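Local coordinates for Iron(III) ABC transporter, periplasmic iron-compound-binding protein (Vibrio cholerae, PDB 5GGY) that probably binds ferric siderophores such as ferric Desferal in the periplasm and delivers them to an ABC transporter for iron uptake, at residues L26-Q29 and V30-G34; S44-V47 and Q48-Q52; L264-S267 and A268-I271. All blocks are in the same frame, centred on the assembly; numbering follows the deposited sequence.

Contact 1: L26-Q29 and V30-G34; sequences LLEQ and VLELG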
loop_
_atom_site.group_PDB
_atom_site.type_symbol
_atom_site.label_atom_id
_atom_site.label_comp_id
_atom_site.label_asym_id
_atom_site.label_seq_id
_atom_site.Cartn_x
_atom_site.Cartn_y
_atom_site.Cartn_z
ATOM N N LEU A 26 -15.933 -9.423 -3.450
ATOM C CA LEU A 26 -16.212 -9.429 -2.020
ATOM C C LEU A 26 -15.942 -10.796 -1.410
ATOM O O LEU A 26 -15.504 -10.896 -0.265
ATOM C CB LEU A 26 -17.662 -9.025 -1.755
ATOM C CG LEU A 26 -18.026 -7.578 -2.082
ATOM C CD1 LEU A 26 -19.499 -7.309 -1.798
ATOM C CD2 LEU A 26 -17.134 -6.614 -1.305
ATOM N N LEU A 27 -16.219 -11.846 -2.177
ATOM C CA LEU A 27 -15.934 -13.206 -1.740
ATOM C C LEU A 27 -14.443 -13.374 -1.505
ATOM O O LEU A 27 -14.028 -13.992 -0.527
ATOM C CB LEU A 27 -16.426 -14.225 -2.769
ATOM C CG LEU A 27 -16.137 -15.696 -2.457
ATOM C CD1 LEU A 27 -16.624 -16.078 -1.065
ATOM C CD2 LEU A 27 -16.764 -16.599 -3.507
ATOM N N GLU A 28 -13.643 -12.819 -2.410
ATOM C CA GLU A 28 -12.191 -12.838 -2.269
ATOM C C GLU A 28 -11.748 -12.068 -1.028
ATOM O O GLU A 28 -10.922 -12.550 -0.252
ATOM C CB GLU A 28 -11.522 -12.249 -3.513
ATOM C CG GLU A 28 -10.052 -11.900 -3.314
ATOM C CD GLU A 28 -9.512 -11.008 -4.411
ATOM O OE1 GLU A 28 -8.578 -10.225 -4.137
ATOM O OE2 GLU A 28 -10.018 -11.095 -5.551
ATOM N N GLN A 29 -12.312 -10.876 -0.848
ATOM C CA GLN A 29 -11.953 -9.997 0.262
ATOM C C GLN A 29 -12.122 -10.661 1.625
ATOM O O GLN A 29 -11.203 -10.645 2.443
ATOM C CB GLN A 29 -12.784 -8.711 0.218
ATOM C CG GLN A 29 -12.617 -7.866 -1.043
ATOM C CD GLN A 29 -11.302 -7.107 -1.098
ATOM O OE1 GLN A 29 -10.227 -7.682 -0.925
ATOM N NE2 GLN A 29 -11.385 -5.803 -1.346
ATOM N N VAL A 30 -13.293 -11.244 1.871
ATOM C CA VAL A 30 -13.570 -11.843 3.175
ATOM C C VAL A 30 -12.729 -13.095 3.415
ATOM O O VAL A 30 -12.330 -13.371 4.545
ATOM C CB VAL A 30 -15.068 -12.198 3.344
ATOM C CG1 VAL A 30 -15.900 -10.937 3.485
ATOM C CG2 VAL A 30 -15.564 -13.050 2.186
ATOM N N LEU A 31 -12.453 -13.847 2.354
ATOM C CA LEU A 31 -11.642 -15.054 2.476
ATOM C C LEU A 31 -10.205 -14.715 2.849
ATOM O O LEU A 31 -9.605 -15.380 3.695
ATOM C CB LEU A 31 -11.669 -15.863 1.177
ATOM C CG LEU A 31 -12.949 -16.638 0.863
ATOM C CD1 LEU A 31 -12.797 -17.413 -0.436
ATOM C CD2 LEU A 31 -13.311 -17.568 2.010
ATOM N N GLU A 32 -9.662 -13.679 2.215
ATOM C CA GLU A 32 -8.296 -13.245 2.485
ATOM C C GLU A 32 -8.151 -12.708 3.904
ATOM O O GLU A 32 -7.063 -12.729 4.478
ATOM C CB GLU A 32 -7.862 -12.180 1.476
ATOM C CG GLU A 32 -7.785 -12.675 0.041
ATOM C CD GLU A 32 -6.578 -13.560 -0.219
ATOM O OE1 GLU A 32 -6.487 -14.119 -1.331
ATOM O OE2 GLU A 32 -5.719 -13.693 0.680
ATOM N N LEU A 33 -9.256 -12.228 4.465
ATOM C CA LEU A 33 -9.269 -11.717 5.832
ATOM C C LEU A 33 -9.429 -12.842 6.845
ATOM O O LEU A 33 -9.354 -12.618 8.050
ATOM C CB LEU A 33 -10.390 -10.691 6.012
ATOM C CG LEU A 33 -10.195 -9.337 5.327
ATOM C CD1 LEU A 33 -11.413 -8.451 5.535
ATOM C CD2 LEU A 33 -8.938 -8.661 5.849
ATOM N N GLY A 34 -9.645 -14.054 6.349
ATOM C CA GLY A 34 -9.854 -15.200 7.212
ATOM C C GLY A 34 -11.286 -15.284 7.699
ATOM O O GLY A 34 -11.558 -15.813 8.773
#
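Leu27 and Leu31, Glu28 and Glu32 are neighbours four residues apart on the last turns of helix 24-32, which closes in a Schellman motif at Gly34. The backbone supplies the regular ladder. Val30 N bonds to Leu26 O and Leu31 N to Leu27 O. Glu32 N reaches Glu28 O at 3.0 Å. Leu33 N reaches Gln29 O at 3.2 Å, with a more bent N-H...O angle of 136°. Past the helix Gly34 takes a positive phi, and its N bonds to Leu31 O at 3.0 Å.

The apolar pair is Leu27 and Leu31. Their side chains run alongside each other and point the same way. Leu27 sets CG anti to the backbone N (chi1 178°), which places CD1 4.1 Å from Leu31 CD1. Pro37 and Pro56 continue this apolar side.

The acidic pair meets through its methylenes. Glu28 CG lies 4.1 Å from Glu32 CG, while the two carboxylate planes stand 82° apart. Both acids are held from outside: Glu28 OE2 accepts from Gly260 N, and Glu32 has a salt bridge to Lys136 and a probable hydrogen bond to Tyr266. These partners probably ease the charge of two buried acids. Gln29 ties the helix to Ala116 and Ala261 by its amide.

Val30 sits against the carbonyls of the preceding turn. Its CG2 is 3.3 Å from Leu27 O and also 3.3 Å from Leu26 O.

Contact 2: S44-V47 and Q48-Q52; sequences SSYV and QWVVQ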
loop_
_atom_site.group_PDB
_atom_site.type_symbol
_atom_site.label_atom_id
_atom_site.label_comp_id
_atom_site.label_asym_id
_atom_site.label_seq_id
_atom_site.Cartn_x
_atom_site.Cartn_y
_atom_site.Cartn_z
ATOM N N SER A 44 -18.915 -22.965 -8.428
ATOM C CA SER A 44 -18.277 -23.857 -9.390
ATOM C C SER A 44 -17.670 -23.058 -10.537
ATOM O O SER A 44 -16.689 -23.477 -11.145
ATOM C CB SER A 44 -19.273 -24.886 -9.925
ATOM O OG SER A 44 -20.348 -24.250 -10.595
ATOM N N SER A 45 -18.260 -21.901 -10.823
ATOM C CA SER A 45 -17.742 -20.995 -11.846
ATOM C C SER A 45 -16.587 -20.175 -11.295
ATOM O O SER A 45 -15.691 -19.765 -12.028
ATOM C CB SER A 45 -18.847 -20.071 -12.357
ATOM O OG SER A 45 -19.095 -20.308 -13.726
ATOM N N TYR A 46 -16.623 -19.949 -9.988
ATOM C CA TYR A 46 -15.547 -19.274 -9.274
ATOM C C TYR A 46 -14.239 -20.040 -9.433
ATOM O O TYR A 46 -13.174 -19.444 -9.587
ATOM C CB TYR A 46 -15.910 -19.130 -7.790
ATOM C CG TYR A 46 -14.854 -18.461 -6.927
ATOM C CD1 TYR A 46 -14.947 -17.112 -6.603
ATOM C CD2 TYR A 46 -13.780 -19.183 -6.418
ATOM C CE1 TYR A 46 -13.995 -16.501 -5.807
ATOM C CE2 TYR A 46 -12.820 -18.576 -5.627
ATOM C CZ TYR A 46 -12.935 -17.239 -5.322
ATOM O OH TYR A 46 -11.983 -16.637 -4.533
ATOM N N VAL A 47 -14.333 -21.366 -9.390
ATOM C CA VAL A 47 -13.168 -22.237 -9.514
ATOM C C VAL A 47 -12.427 -22.008 -10.830
ATOM O O VAL A 47 -11.195 -22.016 -10.872
ATOM C CB VAL A 47 -13.578 -23.723 -9.404
ATOM C CG1 VAL A 47 -12.400 -24.641 -9.696
ATOM C CG2 VAL A 47 -14.161 -24.004 -8.023
ATOM N N GLN A 48 -13.179 -21.776 -11.899
ATOM C CA GLN A 48 -12.592 -21.626 -13.227
ATOM C C GLN A 48 -12.120 -20.200 -13.507
ATOM O O GLN A 48 -11.105 -19.998 -14.172
ATOM C CB GLN A 48 -13.598 -22.054 -14.297
ATOM C CG GLN A 48 -14.162 -23.448 -14.087
ATOM C CD GLN A 48 -13.094 -24.524 -14.124
ATOM O OE1 GLN A 48 -12.140 -24.446 -14.899
ATOM N NE2 GLN A 48 -13.250 -25.537 -13.280
ATOM N N TRP A 49 -12.852 -19.216 -12.995
ATOM C CA TRP A 49 -12.595 -17.821 -13.342
ATOM C C TRP A 49 -11.747 -17.070 -12.313
ATOM O O TRP A 49 -11.011 -16.147 -12.672
ATOM C CB TRP A 49 -13.923 -17.086 -13.559
ATOM C CG TRP A 49 -14.663 -17.538 -14.785
ATOM C CD1 TRP A 49 -15.623 -18.507 -14.858
ATOM C CD2 TRP A 49 -14.492 -17.042 -16.118
ATOM N NE1 TRP A 49 -16.064 -18.640 -16.154
ATOM C CE2 TRP A 49 -15.384 -17.752 -16.946
ATOM C CE3 TRP A 49 -13.674 -16.063 -16.691
ATOM C CZ2 TRP A 49 -15.479 -17.516 -18.317
ATOM C CZ3 TRP A 49 -13.770 -15.829 -18.050
ATOM C CH2 TRP A 49 -14.666 -16.552 -18.848
ATOM N N VAL A 50 -11.844 -17.458 -11.044
ATOM C CA VAL A 50 -11.124 -16.757 -9.978
ATOM C C VAL A 50 -10.013 -17.607 -9.365
ATOM O O VAL A 50 -8.933 -17.101 -9.051
ATOM C CB VAL A 50 -12.076 -16.315 -8.855
ATOM C CG1 VAL A 50 -11.334 -15.460 -7.836
ATOM C CG2 VAL A 50 -13.251 -15.550 -9.433
ATOM N N VAL A 51 -10.302 -18.893 -9.185
ATOM C CA VAL A 51 -9.349 -19.876 -8.667
ATOM C C VAL A 51 -8.893 -19.581 -7.235
ATOM O O VAL A 51 -9.156 -20.366 -6.323
ATOM C CB VAL A 51 -8.106 -19.983 -9.575
ATOM C CG1 VAL A 51 -7.201 -21.099 -9.096
ATOM C CG2 VAL A 51 -8.519 -20.218 -11.020
ATOM N N GLN A 52 -8.205 -18.460 -7.042
ATOM C CA GLN A 52 -7.691 -18.093 -5.725
ATOM C C GLN A 52 -8.288 -16.772 -5.233
ATOM O O GLN A 52 -8.474 -15.839 -6.017
ATOM C CB GLN A 52 -6.158 -18.009 -5.744
ATOM C CG GLN A 52 -5.576 -16.966 -6.691
ATOM C CD GLN A 52 -5.554 -17.420 -8.141
ATOM O OE1 GLN A 52 -5.109 -18.524 -8.451
ATOM N NE2 GLN A 52 -6.044 -16.568 -9.035
HETATM O O HOH W 1 -18.005 -21.513 -16.182
#
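Tyr46 O takes two backbone N-H groups, from Val50 and Val51, where helix 43-49 ends. This helix is the connection in the beta-alpha-beta unit of strand 39-40, helix 43-49 and strand 60-61. Val50 N lies 2.8 Å from Tyr46 O, and Val51 N lies 3.0 Å from the same oxygen, with a straighter N-H...O angle of 166°. One residue earlier Trp49 N bonds to Ser45 O, and Gln48 N adds a weak bond to that oxygen. Val51 then leaves helical geometry with a positive phi. Its CG2 comes to rest against Val47 O.

The main side-chain contact is a CH-pi interaction. Val50 CB stands over one face of the Tyr46 ring, 3.6 Å from the centroid and only 12° off the ring normal. Val50 CG1 reaches CZ of Tyr46 at 3.5 Å, and Val50 CG2 lies near CD1 of that ring. The trans chi1 of Tyr46 (179°) makes the ring stand out from the helix, leaning forward enough for Val50 to lie over one face. Tyr46 OH is hydrogen-bonded to Pro53 O, which helps fix the ring. Trp24 of helix 24-32 packs edge-to-face with it.

Trp49 uses its indole edge instead of a face. CD1 of Trp49 sits near Ser45 O, which lies in the ring plane. A water in the plane of the indole, at its edge, lies 2.9 Å from Ser45 OG and weakly accepts from Trp49 NE1 at 3.5 Å.

Contact 3: L264-S267 and A268-I271; sequences LRYS and AEAI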
loop_
_atom_site.group_PDB
_atom_site.type_symbol
_atom_site.label_atom_id
_atom_site.label_comp_id
_atom_site.label_asym_id
_atom_site.label_seq_id
_atom_site.Cartn_x
_atom_site.Cartn_y
_atom_site.Cartn_z
ATOM N N LEU A 264 -4.817 -8.216 -6.990
ATOM C CA LEU A 264 -3.744 -7.391 -7.529
ATOM C C LEU A 264 -2.412 -8.127 -7.424
ATOM O O LEU A 264 -1.587 -8.075 -8.338
ATOM C CB LEU A 264 -3.673 -6.051 -6.792
ATOM C CG LEU A 264 -4.975 -5.249 -6.726
ATOM C CD1 LEU A 264 -4.809 -4.031 -5.830
ATOM C CD2 LEU A 264 -5.427 -4.839 -8.118
ATOM N N ARG A 265 -2.214 -8.813 -6.301
ATOM C CA ARG A 265 -1.008 -9.601 -6.081
ATOM C C ARG A 265 -0.960 -10.804 -7.014
ATOM O O ARG A 265 0.081 -11.107 -7.595
ATOM C CB ARG A 265 -0.926 -10.074 -4.627
ATOM C CG ARG A 265 0.306 -10.919 -4.318
ATOM C CD ARG A 265 0.110 -11.787 -3.079
ATOM N NE ARG A 265 1.192 -12.756 -2.919
ATOM C CZ ARG A 265 2.184 -12.640 -2.043
ATOM N NH1 ARG A 265 2.238 -11.597 -1.226
ATOM N NH2 ARG A 265 3.124 -13.572 -1.978
ATOM N N TYR A 266 -2.091 -11.490 -7.142
ATOM C CA TYR A 266 -2.192 -12.665 -8.003
ATOM C C TYR A 266 -1.986 -12.293 -9.464
ATOM O O TYR A 266 -1.282 -12.987 -10.199
ATOM C CB TYR A 266 -3.551 -13.344 -7.825
ATOM C CG TYR A 266 -3.836 -13.786 -6.406
ATOM C CD1 TYR A 266 -5.106 -13.657 -5.859
ATOM C CD2 TYR A 266 -2.836 -14.338 -5.616
ATOM C CE1 TYR A 266 -5.372 -14.060 -4.567
ATOM C CE2 TYR A 266 -3.094 -14.746 -4.319
ATOM C CZ TYR A 266 -4.365 -14.604 -3.802
ATOM O OH TYR A 266 -4.623 -15.010 -2.514
ATOM N N SER A 267 -2.607 -11.193 -9.880
ATOM C CA SER A 267 -2.449 -10.697 -11.241
ATOM C C SER A 267 -0.985 -10.389 -11.535
ATOM O O SER A 267 -0.461 -10.760 -12.585
ATOM C CB SER A 267 -3.299 -9.443 -11.467
ATOM O OG SER A 267 -4.681 -9.705 -11.293
ATOM N N ALA A 268 -0.334 -9.716 -10.592
ATOM C CA ALA A 268 1.065 -9.328 -10.738
ATOM C C ALA A 268 1.976 -10.533 -10.936
ATOM O O ALA A 268 2.888 -10.494 -11.760
ATOM C CB ALA A 268 1.513 -8.524 -9.532
ATOM N N GLU A 269 1.723 -11.597 -10.179
ATOM C CA GLU A 269 2.528 -12.811 -10.256
ATOM C C GLU A 269 2.262 -13.585 -11.545
ATOM O O GLU A 269 3.189 -14.100 -12.172
ATOM C CB GLU A 269 2.262 -13.704 -9.040
ATOM C CG GLU A 269 2.695 -13.086 -7.716
ATOM C CD GLU A 269 2.494 -14.019 -6.538
ATOM O OE1 GLU A 269 1.510 -14.788 -6.551
ATOM O OE2 GLU A 269 3.321 -13.987 -5.602
ATOM N N ALA A 270 0.993 -13.662 -11.935
ATOM C CA ALA A 270 0.601 -14.395 -13.133
ATOM C C ALA A 270 1.074 -13.674 -14.387
ATOM O O ALA A 270 1.556 -14.300 -15.331
ATOM C CB ALA A 270 -0.905 -14.587 -13.165
ATOM N N ILE A 271 0.935 -12.353 -14.385
ATOM C CA ILE A 271 1.396 -11.527 -15.495
ATOM C C ILE A 271 2.915 -11.602 -15.631
ATOM O O ILE A 271 3.434 -11.769 -16.735
ATOM C CB ILE A 271 0.954 -10.058 -15.321
ATOM C CG1 ILE A 271 -0.539 -9.915 -15.644
ATOM C CG2 ILE A 271 1.781 -9.132 -16.197
ATOM C CD1 ILE A 271 -1.093 -8.524 -15.400
#
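Arg265 and Glu269, one turn apart on helix 262-276, send their side chains over the same flank of the helix. The guanidinium and carboxylate planes are turned 75° against each other, so the two groups do not form a flat two-pronged pair. The salt bridge is long: Arg265 NE is 3.6 Å from Glu269 OE2. Arg265 NH2 is 3.7 Å from the same oxygen. The carboxylate oxygen lies obliquely to the guanidinium.

The torsions explain this meeting. Arg265 carries CG anti to its backbone N (chi1 179°) and is extended as far as NE, which carries the head group straight out from the helix. Glu269 sets CG beside its own backbone N, anti to the carbonyl carbon, and its extended chain leans back along the helix to close the distance. Glu269 CG passes 3.3 Å from Arg265 O. The OE2 atom also makes a salt bridge with Arg143 of helix 130-154. OE2 thus has two arginine partners, Arg143 the stronger, which would be expected to stabilise its negative charge.

Tyr266 turns its ring edge to the other oxygen: Glu269 OE1 lies near the ring plane, a distant contact at 4.5 Å from CD2 of Tyr266. Ser267 bends back on its own helix, with OG bonded to Ser263 O. Ile271 lays its CG1 3.2 Å from Ser267 O and faces Val185 of helix 181-188. Ala268 is small and packs on Phe144 and Leu147 of helix 130-154.

Beneath the side chains the backbone bonds are regular, such as Ile271 N to Ser267 O at 2.8 Å. The Arg265-Glu269 pair is a long i to i+4 salt bridge on an alpha-helix. Helix 130-154, against which it packs, is consistent with the single long helix that links the two lobes in this family of periplasmic binding proteins.

How the contacts relate
The contacts follow one another along the chain in the order 1, 2, 3, on helices 24-32, 43-49 and 262-276. The centres of contact 1 and contact 2 lie about 14 Å apart. Those of contact 1 and contact 3 are about 17 Å apart, and those of contact 2 and contact 3 about 16 Å. All three touch pairwise. Leu27 and Leu31 pack on Tyr46. Gln52 packs on Tyr266, and Glu32 probably hydrogen-bonds to the hydroxyl of Tyr266. Helix 43-49 lies between strands 39-40 and 60-61. The two Tyr266 contacts thus link the N-terminal part of the chain to its C-terminal helix, probably across the interface of the two lobes.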